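Foldase protein PrsA (Streptococcus pneumoniae, PDB 5TVL) probably assists the folding of secreted proteins outside the cell after their translocation, as a membrane-anchored lipoprotein of the parvulin-type peptidyl-prolyl cis-trans isomerase class. Local coordinates at residues S242-V245 / Q246-G250; R87-K90 / L91-A95; Q16-E19 / Q20-N24. All coordinates share one frame; numbering follows the deposited sequence.

Contact 1 of 3, residues S242-V245 / Q246-G250; sequences STFV and QSIIG
The ring of Phe244 leaves the helix with CG anti to the backbone N (chi1 -168°), while Ile248, one turn on, holds CG1 anti to its carbonyl carbon (chi1 -61°); these torsions set the CG1-CD1 branch of Ile248 over one face of the Phe244 ring, the two side chains crossing at a slant. CG1 is offset toward the rim of the ring, and Ile248 CD1 lies 4.2 Å from Phe244 CZ. A flat aromatic followed four residues later by a branched aliphatic suits this flank, since both are buried. Val245 and Ile249 repeat the i to i+4 spacing on the next flank, with Val245 CG1 3.9 Å from Ile249 CD1.

The backbone is regular, each amide bonding to the carbonyl four residues before it, as in Ile249 N to Val245 O at 2.9 Å. Ser247 adds a bond of its own. Its OG stands between the backbone N and the carbonyl carbon (chi1 76°) and donates to Phe244 O at 2.6 Å, so that this oxygen accepts both the hydroxyl and Ile248 N, the latter at 3.1 Å. Serine suits the place because its short side chain can spend its polar end on the helix that carries it.

At the helix start, Ser242 OG bonds to Gln237 and Thr243 OG1 to Asp241, both of the second subunit, placing this first turn at a subunit interface. The segment opens helix 242-255, which lies against helix 79-102: Phe244 and Val245 both rest on Val96, and Ile248 on Val99. Ile249 reaches helix 25-44 at Ile36 and Phe40.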
ATOM      1  N   SER A 242      -0.768  -8.933   1.498  1.00 41.87           N
ATOM      2  CA  SER A 242       0.210 -10.004   1.698  1.00 39.74           C
ATOM      3  C   SER A 242      -0.330 -11.150   2.545  1.00 38.04           C
ATOM      4  O   SER A 242       0.002 -12.304   2.297  1.00 35.69           O
ATOM      5  CB  SER A 242       1.483  -9.453   2.336  1.00 44.02           C
ATOM      6  OG  SER A 242       2.427 -10.486   2.559  1.00 46.17           O
ATOM      7  N   THR A 243      -1.150 -10.824   3.541  1.00 39.18           N
ATOM      8  CA  THR A 243      -1.776 -11.830   4.401  1.00 41.73           C
ATOM      9  C   THR A 243      -2.705 -12.744   3.603  1.00 42.87           C
ATOM     10  O   THR A 243      -2.732 -13.957   3.832  1.00 45.08           O
ATOM     11  CB  THR A 243      -2.580 -11.169   5.540  1.00 44.25           C
ATOM     12  OG1 THR A 243      -1.748 -10.233   6.236  1.00 45.79           O
ATOM     13  CG2 THR A 243      -3.093 -12.214   6.528  1.00 48.63           C
ATOM     14  N   PHE A 244      -3.460 -12.152   2.676  1.00 43.02           N
ATOM     15  CA  PHE A 244      -4.384 -12.895   1.818  1.00 41.88           C
ATOM     16  C   PHE A 244      -3.644 -13.833   0.862  1.00 40.03           C
ATOM     17  O   PHE A 244      -3.989 -15.007   0.759  1.00 41.32           O
ATOM     18  CB  PHE A 244      -5.285 -11.937   1.027  1.00 41.70           C
ATOM     19  CG  PHE A 244      -6.439 -12.620   0.347  1.00 45.47           C
ATOM     20  CD1 PHE A 244      -7.446 -13.219   1.102  1.00 49.26           C
ATOM     21  CD2 PHE A 244      -6.525 -12.671  -1.043  1.00 46.41           C
ATOM     22  CE1 PHE A 244      -8.513 -13.856   0.488  1.00 50.87           C
ATOM     23  CE2 PHE A 244      -7.592 -13.309  -1.661  1.00 49.14           C
ATOM     24  CZ  PHE A 244      -8.586 -13.900  -0.895  1.00 52.12           C
ATOM     25  N   VAL A 245      -2.617 -13.312   0.191  1.00 39.38           N
ATOM     26  CA  VAL A 245      -1.820 -14.089  -0.775  1.00 36.46           C
ATOM     27  C   VAL A 245      -1.170 -15.288  -0.077  1.00 37.38           C
ATOM     28  O   VAL A 245      -1.214 -16.407  -0.594  1.00 36.66           O
ATOM     29  CB  VAL A 245      -0.736 -13.212  -1.469  1.00 34.82           C
ATOM     30  CG1 VAL A 245       0.213 -14.052  -2.320  1.00 35.24           C
ATOM     31  CG2 VAL A 245      -1.382 -12.135  -2.336  1.00 34.43           C
ATOM     32  N   GLN A 246      -0.585 -15.035   1.095  1.00 40.56           N
ATOM     33  CA  GLN A 246       0.024 -16.081   1.928  1.00 44.63           C
ATOM     34  C   GLN A 246      -0.971 -17.166   2.335  1.00 42.98           C
ATOM     35  O   GLN A 246      -0.614 -18.346   2.366  1.00 45.06           O
ATOM     36  CB  GLN A 246       0.653 -15.474   3.192  1.00 51.80           C
ATOM     37  CG  GLN A 246       1.912 -14.653   2.935  1.00 58.67           C
ATOM     38  CD  GLN A 246       3.140 -15.505   2.680  1.00 60.73           C
ATOM     39  OE1 GLN A 246       3.476 -16.376   3.481  1.00 77.70           O
ATOM     40  NE2 GLN A 246       3.827 -15.249   1.567  1.00 58.04           N
ATOM     41  N   SER A 247      -2.207 -16.769   2.648  1.00 40.13           N
ATOM     42  CA  SER A 247      -3.256 -17.730   3.017  1.00 40.64           C
ATOM     43  C   SER A 247      -3.635 -18.631   1.834  1.00 39.02           C
ATOM     44  O   SER A 247      -3.827 -19.832   2.019  1.00 39.68           O
ATOM     45  CB  SER A 247      -4.496 -17.027   3.596  1.00 39.96           C
ATOM     46  OG  SER A 247      -5.278 -16.406   2.587  1.00 37.98           O
ATOM     47  N   ILE A 248      -3.715 -18.052   0.632  1.00 35.87           N
ATOM     48  CA  ILE A 248      -3.997 -18.817  -0.593  1.00 36.59           C
ATOM     49  C   ILE A 248      -2.855 -19.799  -0.879  1.00 36.56           C
ATOM     50  O   ILE A 248      -3.104 -20.968  -1.173  1.00 39.38           O
ATOM     51  CB  ILE A 248      -4.236 -17.903  -1.830  1.00 35.63           C
ATOM     52  CG1 ILE A 248      -5.441 -16.968  -1.618  1.00 38.78           C
ATOM     53  CG2 ILE A 248      -4.441 -18.729  -3.097  1.00 36.72           C
ATOM     54  CD1 ILE A 248      -6.749 -17.650  -1.263  1.00 42.67           C
ATOM     55  N   ILE A 249      -1.616 -19.320  -0.784  1.00 37.36           N
ATOM     56  CA  ILE A 249      -0.433 -20.181  -0.934  1.00 37.33           C
ATOM     57  C   ILE A 249      -0.516 -21.328   0.077  1.00 37.32           C
ATOM     58  O   ILE A 249      -0.372 -22.497  -0.293  1.00 35.68           O
ATOM     59  CB  ILE A 249       0.889 -19.382  -0.780  1.00 37.00           C
ATOM     60  CG1 ILE A 249       1.085 -18.453  -1.988  1.00 38.18           C
ATOM     61  CG2 ILE A 249       2.094 -20.315  -0.656  1.00 40.36           C
ATOM     62  CD1 ILE A 249       2.153 -17.392  -1.804  1.00 38.92           C
ATOM     63  N   GLY A 250      -0.781 -20.978   1.336  1.00 38.28           N
ATOM     64  CA  GLY A 250      -0.955 -21.953   2.416  1.00 42.86           C
ATOM     65  C   GLY A 250      -2.074 -22.956   2.181  1.00 45.41           C
ATOM     66  O   GLY A 250      -1.916 -24.141   2.477  1.00 46.51           O
TER

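Contact 2 of 3, residues R87-K90 / L91-A95; sequences RTSK and LVELA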
ATOM      1  N   ARG A  87       6.898 -16.586 -13.842  1.00 35.72           N
ATOM      2  CA  ARG A  87       5.798 -17.519 -14.109  1.00 35.87           C
ATOM      3  C   ARG A  87       5.064 -17.945 -12.826  1.00 33.98           C
ATOM      4  O   ARG A  87       3.835 -17.926 -12.783  1.00 32.76           O
ATOM      5  CB  ARG A  87       6.326 -18.749 -14.859  1.00 38.37           C
ATOM      6  CG  ARG A  87       5.266 -19.766 -15.225  1.00 42.12           C
ATOM      7  CD  ARG A  87       5.777 -20.780 -16.228  1.00 47.32           C
ATOM      8  NE  ARG A  87       4.714 -21.712 -16.606  1.00 56.56           N
ATOM      9  CZ  ARG A  87       3.725 -21.454 -17.465  1.00 58.86           C
ATOM     10  NH1 ARG A  87       3.626 -20.276 -18.087  1.00 59.89           N
ATOM     11  NH2 ARG A  87       2.819 -22.397 -17.712  1.00 69.38           N
ATOM     12  N   THR A  88       5.822 -18.309 -11.791  1.00 32.41           N
ATOM     13  CA  THR A  88       5.249 -18.699 -10.494  1.00 31.57           C
ATOM     14  C   THR A  88       4.434 -17.557  -9.868  1.00 32.10           C
ATOM     15  O   THR A  88       3.314 -17.774  -9.398  1.00 32.14           O
ATOM     16  CB  THR A  88       6.351 -19.138  -9.506  1.00 30.67           C
ATOM     17  OG1 THR A  88       7.172 -20.146 -10.114  1.00 30.95           O
ATOM     18  CG2 THR A  88       5.746 -19.683  -8.210  1.00 30.74           C
ATOM     19  N   SER A  89       5.007 -16.352  -9.873  1.00 31.95           N
ATOM     20  CA  SER A  89       4.329 -15.137  -9.402  1.00 31.06           C
ATOM     21  C   SER A  89       2.999 -14.911 -10.122  1.00 31.14           C
ATOM     22  O   SER A  89       1.983 -14.611  -9.487  1.00 32.24           O
ATOM     23  CB  SER A  89       5.232 -13.909  -9.587  1.00 31.70           C
ATOM     24  OG  SER A  89       4.483 -12.705  -9.540  1.00 36.00           O
ATOM     25  N   LYS A  90       3.020 -15.053 -11.444  1.00 29.50           N
ATOM     26  CA  LYS A  90       1.813 -14.914 -12.252  1.00 29.57           C
ATOM     27  C   LYS A  90       0.777 -15.992 -11.936  1.00 28.96           C
ATOM     28  O   LYS A  90      -0.411 -15.702 -11.912  1.00 29.51           O
ATOM     29  CB  LYS A  90       2.145 -14.902 -13.747  1.00 30.61           C
ATOM     30  CG  LYS A  90       2.771 -13.596 -14.209  1.00 32.03           C
ATOM     31  CD  LYS A  90       2.882 -13.538 -15.721  1.00 35.77           C
ATOM     32  CE  LYS A  90       3.795 -12.409 -16.176  1.00 38.14           C
ATOM     33  NZ  LYS A  90       3.307 -11.057 -15.780  1.00 40.30           N
ATOM     34  N   LEU A  91       1.225 -17.222 -11.686  1.00 28.50           N
ATOM     35  CA  LEU A  91       0.319 -18.312 -11.286  1.00 28.22           C
ATOM     36  C   LEU A  91      -0.277 -18.124  -9.885  1.00 28.21           C
ATOM     37  O   LEU A  91      -1.387 -18.582  -9.626  1.00 28.22           O
ATOM     38  CB  LEU A  91       1.023 -19.678 -11.384  1.00 28.36           C
ATOM     39  CG  LEU A  91       1.406 -20.146 -12.796  1.00 28.47           C
ATOM     40  CD1 LEU A  91       2.258 -21.408 -12.738  1.00 29.11           C
ATOM     41  CD2 LEU A  91       0.178 -20.363 -13.664  1.00 29.09           C
ATOM     42  N   VAL A  92       0.460 -17.465  -8.993  1.00 29.20           N
ATOM     43  CA  VAL A  92      -0.041 -17.148  -7.651  1.00 30.43           C
ATOM     44  C   VAL A  92      -1.122 -16.060  -7.727  1.00 32.53           C
ATOM     45  O   VAL A  92      -2.240 -16.257  -7.235  1.00 33.55           O
ATOM     46  CB  VAL A  92       1.111 -16.741  -6.692  1.00 29.89           C
ATOM     47  CG1 VAL A  92       0.581 -16.158  -5.383  1.00 30.59           C
ATOM     48  CG2 VAL A  92       2.007 -17.943  -6.407  1.00 30.07           C
ATOM     49  N   GLU A  93      -0.796 -14.925  -8.344  1.00 41.15           N
ATOM     50  CA  GLU A  93      -1.749 -13.814  -8.445  1.00 42.97           C
ATOM     51  C   GLU A  93      -2.993 -14.188  -9.266  1.00 40.72           C
ATOM     52  O   GLU A  93      -4.081 -13.687  -9.001  1.00 39.41           O
ATOM     53  CB  GLU A  93      -1.072 -12.548  -8.991  1.00 49.61           C
ATOM     54  CG  GLU A  93      -0.750 -12.564 -10.480  1.00 55.76           C
ATOM     55  CD  GLU A  93       0.181 -11.439 -10.902  1.00 64.35           C
ATOM     56  OE1 GLU A  93       1.202 -11.205 -10.216  1.00 68.78           O
ATOM     57  OE2 GLU A  93      -0.097 -10.794 -11.936  1.00 72.57           O
ATOM     58  N   LEU A  94      -2.820 -15.076 -10.245  1.00 40.31           N
ATOM     59  CA  LEU A  94      -3.941 -15.690 -10.973  1.00 41.08           C
ATOM     60  C   LEU A  94      -4.858 -16.466 -10.023  1.00 40.78           C
ATOM     61  O   LEU A  94      -6.075 -16.287 -10.054  1.00 46.47           O
ATOM     62  CB  LEU A  94      -3.408 -16.600 -12.091  1.00 41.59           C
ATOM     63  CG  LEU A  94      -4.333 -17.323 -13.082  1.00 43.35           C
ATOM     64  CD1 LEU A  94      -3.565 -17.633 -14.364  1.00 44.67           C
ATOM     65  CD2 LEU A  94      -4.934 -18.604 -12.508  1.00 43.78           C
ATOM     66  N   ALA A  95      -4.270 -17.311  -9.180  1.00 40.27           N
ATOM     67  CA  ALA A  95      -5.023 -18.068  -8.170  1.00 41.79           C
ATOM     68  C   ALA A  95      -5.704 -17.171  -7.124  1.00 44.66           C
ATOM     69  O   ALA A  95      -6.825 -17.456  -6.697  1.00 48.51           O
ATOM     70  CB  ALA A  95      -4.115 -19.073  -7.478  1.00 41.63           C
TER
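Two successive turns in the middle of the long helix 79-102 bring Arg87 beside Leu91 and Ser89 beside Glu93. On the first flank the aliphatic part of the arginine lies near the leucine, with Arg87 CG 4.2 Å from Leu91 CD1. The arginine chain is extended through chi3, which carries it away from the next turn, and its NE forms a salt bridge with Glu41 of helix 25-44. A long side chain with a greasy stem and a charged end thus serves both the buried leucine and a neighbouring helix.

Beneath the side chains runs the alpha-helical i to i+4 ladder. Its rungs include Leu91 N to Arg87 O at 2.9 Å and Glu93 N to Ser89 O at 3.0 Å. Ser89 O also receives a weak bond from Val92 N.

The exposed flank is polar. Glu93 turns CG between its backbone N and carbonyl carbon (chi1 74°), which folds the side chain back over the preceding turn: CG comes to 3.5 Å from Lys90 O, and OE1 to 3.7 Å from Ser89 OG. Lys90 NZ is 5.1 Å from Glu93 OE2, too far for a direct pair, and bonds instead to Thr56 OG1. Val92, on a different flank, presents its branched side chain to Val245 and Ile249 of helix 242-255, while Ala95 is small enough to sit against Phe40 and Tyr44 of helix 25-44.

Contact 3 of 3, residues Q16-E19 / Q20-N24; sequences QFYE and QVKNN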
ATOM      1  N   GLN A  16      27.689 -33.618   1.377  1.00 45.23           N
ATOM      2  CA  GLN A  16      28.287 -32.896   2.514  1.00 44.04           C
ATOM      3  C   GLN A  16      27.961 -31.398   2.509  1.00 37.96           C
ATOM      4  O   GLN A  16      27.694 -30.817   3.562  1.00 38.49           O
ATOM      5  CB  GLN A  16      29.806 -33.067   2.517  1.00 47.98           C
ATOM      6  CG  GLN A  16      30.280 -34.445   2.947  1.00 52.58           C
ATOM      7  CD  GLN A  16      31.780 -34.620   2.782  1.00 50.42           C
ATOM      8  OE1 GLN A  16      32.370 -34.150   1.807  1.00 47.35           O
ATOM      9  NE2 GLN A  16      32.403 -35.302   3.734  1.00 52.18           N
ATOM     10  N   PHE A  17      28.005 -30.786   1.328  1.00 34.83           N
ATOM     11  CA  PHE A  17      27.575 -29.393   1.158  1.00 33.04           C
ATOM     12  C   PHE A  17      26.081 -29.219   1.430  1.00 32.00           C
ATOM     13  O   PHE A  17      25.686 -28.272   2.114  1.00 30.04           O
ATOM     14  CB  PHE A  17      27.910 -28.864  -0.241  1.00 31.81           C
ATOM     15  CG  PHE A  17      27.239 -27.561  -0.562  1.00 30.31           C
ATOM     16  CD1 PHE A  17      27.573 -26.412   0.140  1.00 29.70           C
ATOM     17  CD2 PHE A  17      26.254 -27.483  -1.545  1.00 29.36           C
ATOM     18  CE1 PHE A  17      26.952 -25.202  -0.140  1.00 30.03           C
ATOM     19  CE2 PHE A  17      25.632 -26.273  -1.832  1.00 29.28           C
ATOM     20  CZ  PHE A  17      25.980 -25.131  -1.130  1.00 28.86           C
ATOM     21  N   TYR A  18      25.260 -30.120   0.887  1.00 32.85           N
ATOM     22  CA  TYR A  18      23.831 -30.134   1.205  1.00 33.49           C
ATOM     23  C   TYR A  18      23.597 -30.205   2.722  1.00 34.39           C
ATOM     24  O   TYR A  18      22.835 -29.405   3.274  1.00 36.20           O
ATOM     25  CB  TYR A  18      23.076 -31.283   0.516  1.00 34.11           C
ATOM     26  CG  TYR A  18      21.732 -31.522   1.173  1.00 33.81           C
ATOM     27  CD1 TYR A  18      20.716 -30.565   1.087  1.00 32.60           C
ATOM     28  CD2 TYR A  18      21.496 -32.662   1.945  1.00 34.94           C
ATOM     29  CE1 TYR A  18      19.493 -30.757   1.718  1.00 32.87           C
ATOM     30  CE2 TYR A  18      20.275 -32.861   2.577  1.00 35.56           C
ATOM     31  CZ  TYR A  18      19.281 -31.907   2.461  1.00 33.74           C
ATOM     32  OH  TYR A  18      18.079 -32.097   3.085  1.00 34.47           O
ATOM     33  N   GLU A  19      24.251 -31.158   3.384  1.00 34.73           N
ATOM     34  CA  GLU A  19      24.065 -31.356   4.829  1.00 36.47           C
ATOM     35  C   GLU A  19      24.408 -30.131   5.688  1.00 35.44           C
ATOM     36  O   GLU A  19      23.916 -30.028   6.805  1.00 35.05           O
ATOM     37  CB  GLU A  19      24.833 -32.591   5.323  1.00 40.09           C
ATOM     38  CG  GLU A  19      24.167 -33.920   4.976  1.00 43.09           C
ATOM     39  CD  GLU A  19      22.812 -34.121   5.639  1.00 45.33           C
ATOM     40  OE1 GLU A  19      22.545 -33.499   6.689  1.00 46.42           O
ATOM     41  OE2 GLU A  19      22.007 -34.907   5.094  1.00 47.60           O
ATOM     42  N   GLN A  20      25.240 -29.223   5.167  1.00 36.47           N
ATOM     43  CA  GLN A  20      25.515 -27.929   5.805  1.00 38.35           C
ATOM     44  C   GLN A  20      24.597 -26.810   5.311  1.00 36.22           C
ATOM     45  O   GLN A  20      24.056 -26.056   6.124  1.00 38.85           O
ATOM     46  CB  GLN A  20      26.976 -27.520   5.586  1.00 41.77           C
ATOM     47  CG  GLN A  20      27.994 -28.463   6.215  1.00 45.39           C
ATOM     48  CD  GLN A  20      27.919 -28.490   7.730  1.00 48.62           C
ATOM     49  OE1 GLN A  20      27.920 -27.443   8.380  1.00 48.58           O
ATOM     50  NE2 GLN A  20      27.855 -29.690   8.302  1.00 52.23           N
ATOM     51  N   VAL A  21      24.425 -26.702   3.992  1.00 33.11           N
ATOM     52  CA  VAL A  21      23.619 -25.616   3.387  1.00 32.26           C
ATOM     53  C   VAL A  21      22.127 -25.655   3.750  1.00 31.89           C
ATOM     54  O   VAL A  21      21.465 -24.614   3.739  1.00 30.23           O
ATOM     55  CB  VAL A  21      23.770 -25.560   1.839  1.00 30.86           C
ATOM     56  CG1 VAL A  21      22.833 -26.535   1.133  1.00 29.80           C
ATOM     57  CG2 VAL A  21      23.527 -24.152   1.320  1.00 30.88           C
ATOM     58  N   LYS A  22      21.608 -26.843   4.077  1.00 32.71           N
ATOM     59  CA  LYS A  22      20.203 -27.006   4.495  1.00 34.01           C
ATOM     60  C   LYS A  22      19.795 -26.204   5.741  1.00 34.76           C
ATOM     61  O   LYS A  22      18.612 -25.961   5.952  1.00 36.83           O
ATOM     62  CB  LYS A  22      19.861 -28.490   4.703  1.00 34.86           C
ATOM     63  CG  LYS A  22      20.522 -29.160   5.901  1.00 36.86           C
ATOM     64  CD  LYS A  22      20.031 -30.588   6.063  1.00 38.90           C
ATOM     65  CE  LYS A  22      20.418 -31.164   7.416  1.00 40.62           C
ATOM     66  NZ  LYS A  22      19.882 -32.544   7.589  1.00 43.11           N
ATOM     67  N   ASN A  23      20.765 -25.821   6.568  1.00 38.55           N
ATOM     68  CA  ASN A  23      20.511 -24.955   7.725  1.00 42.22           C
ATOM     69  C   ASN A  23      20.545 -23.457   7.404  1.00 39.47           C
ATOM     70  O   ASN A  23      20.153 -22.642   8.241  1.00 40.04           O
ATOM     71  CB  ASN A  23      21.507 -25.277   8.842  1.00 44.78           C
ATOM     72  CG  ASN A  23      21.357 -26.700   9.352  1.00 48.58           C
ATOM     73  OD1 ASN A  23      20.292 -27.080   9.845  1.00 48.24           O
ATOM     74  ND2 ASN A  23      22.415 -27.497   9.228  1.00 50.87           N
ATOM     75  N   ASN A  24      21.006 -23.096   6.203  1.00 36.93           N
ATOM     76  CA  ASN A  24      21.090 -21.698   5.783  1.00 36.29           C
ATOM     77  C   ASN A  24      19.676 -21.169   5.508  1.00 37.14           C
ATOM     78  O   ASN A  24      18.966 -21.739   4.675  1.00 36.17           O
ATOM     79  CB  ASN A  24      21.964 -21.569   4.529  1.00 35.22           C
ATOM     80  CG  ASN A  24      22.275 -20.127   4.174  1.00 35.47           C
ATOM     81  OD1 ASN A  24      21.470 -19.446   3.548  1.00 40.35           O
ATOM     82  ND2 ASN A  24      23.452 -19.662   4.557  1.00 36.74           N
TER
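Apolar contact is led by Phe17 and Val21, one helical turn apart. Val21 CB sits over one face of the ring in a CH-pi contact, 4.0 Å from the centroid and 23° off the ring normal, and Val21 CG2 comes to 3.6 Å from Phe17 CZ. With CG2 anti to the backbone N, that methyl is carried toward the end of the ring. Phe265 of the third subunit meets the same phenylalanine edge-to-face, so an aromatic here serves both its own helix and the interface. The lysine chain of Lys22 passes at a slant across the Tyr18 ring, with Tyr18 CE1 3.8 Å from Lys22 CB and Tyr18 CZ 3.9 Å from Lys22 CD; its methylenes supply the greasy surface.

Among the backbone bonds, Val21 N to Phe17 O at 2.8 Å and Lys22 N to Tyr18 O at 3.0 Å are sound, whereas Gln20 N shares itself weakly between Gln16 O and Phe17 O. A type I turn from Val21 to Asn24 follows. Asn24 is the N-cap of the next helix, its OD1 bonding weakly to Ser26 N and Ala27 N.

The charged pair is Glu19 with Lys22, whose side chains run side by side in the same direction. Lys22 NZ meets OE1 of Glu19 on its syn side at 3.0 Å, 24° out of the carboxylate plane. Asp262 forms a second salt bridge with Lys22 NZ and is hydrogen-bonded to Tyr18 OH. With two carboxylates near one ammonium group, Lys22 would be expected to stay protonated, coupling the turn that carries it to the C-terminal region.

In the fold
From the N terminus the chain first meets contact 3, in helix 14-21 and the turn that leads into helix 25-44. Contact 2 follows within helix 79-102, and contact 1 comes last, in the first turns of helix 242-255. Each joins neighbouring turns of continuous chain, so none closes a long loop, and the three stand in series without nesting or crossing. Contacts 1 and 2 nevertheless touch: Val245 CG1 lies 3.7 Å from Val92 CG1, joining helices distant in sequence. Contact 3 stands apart, its centre about 28 Å from that of contact 1, with helix 25-44 leading from it toward the other two.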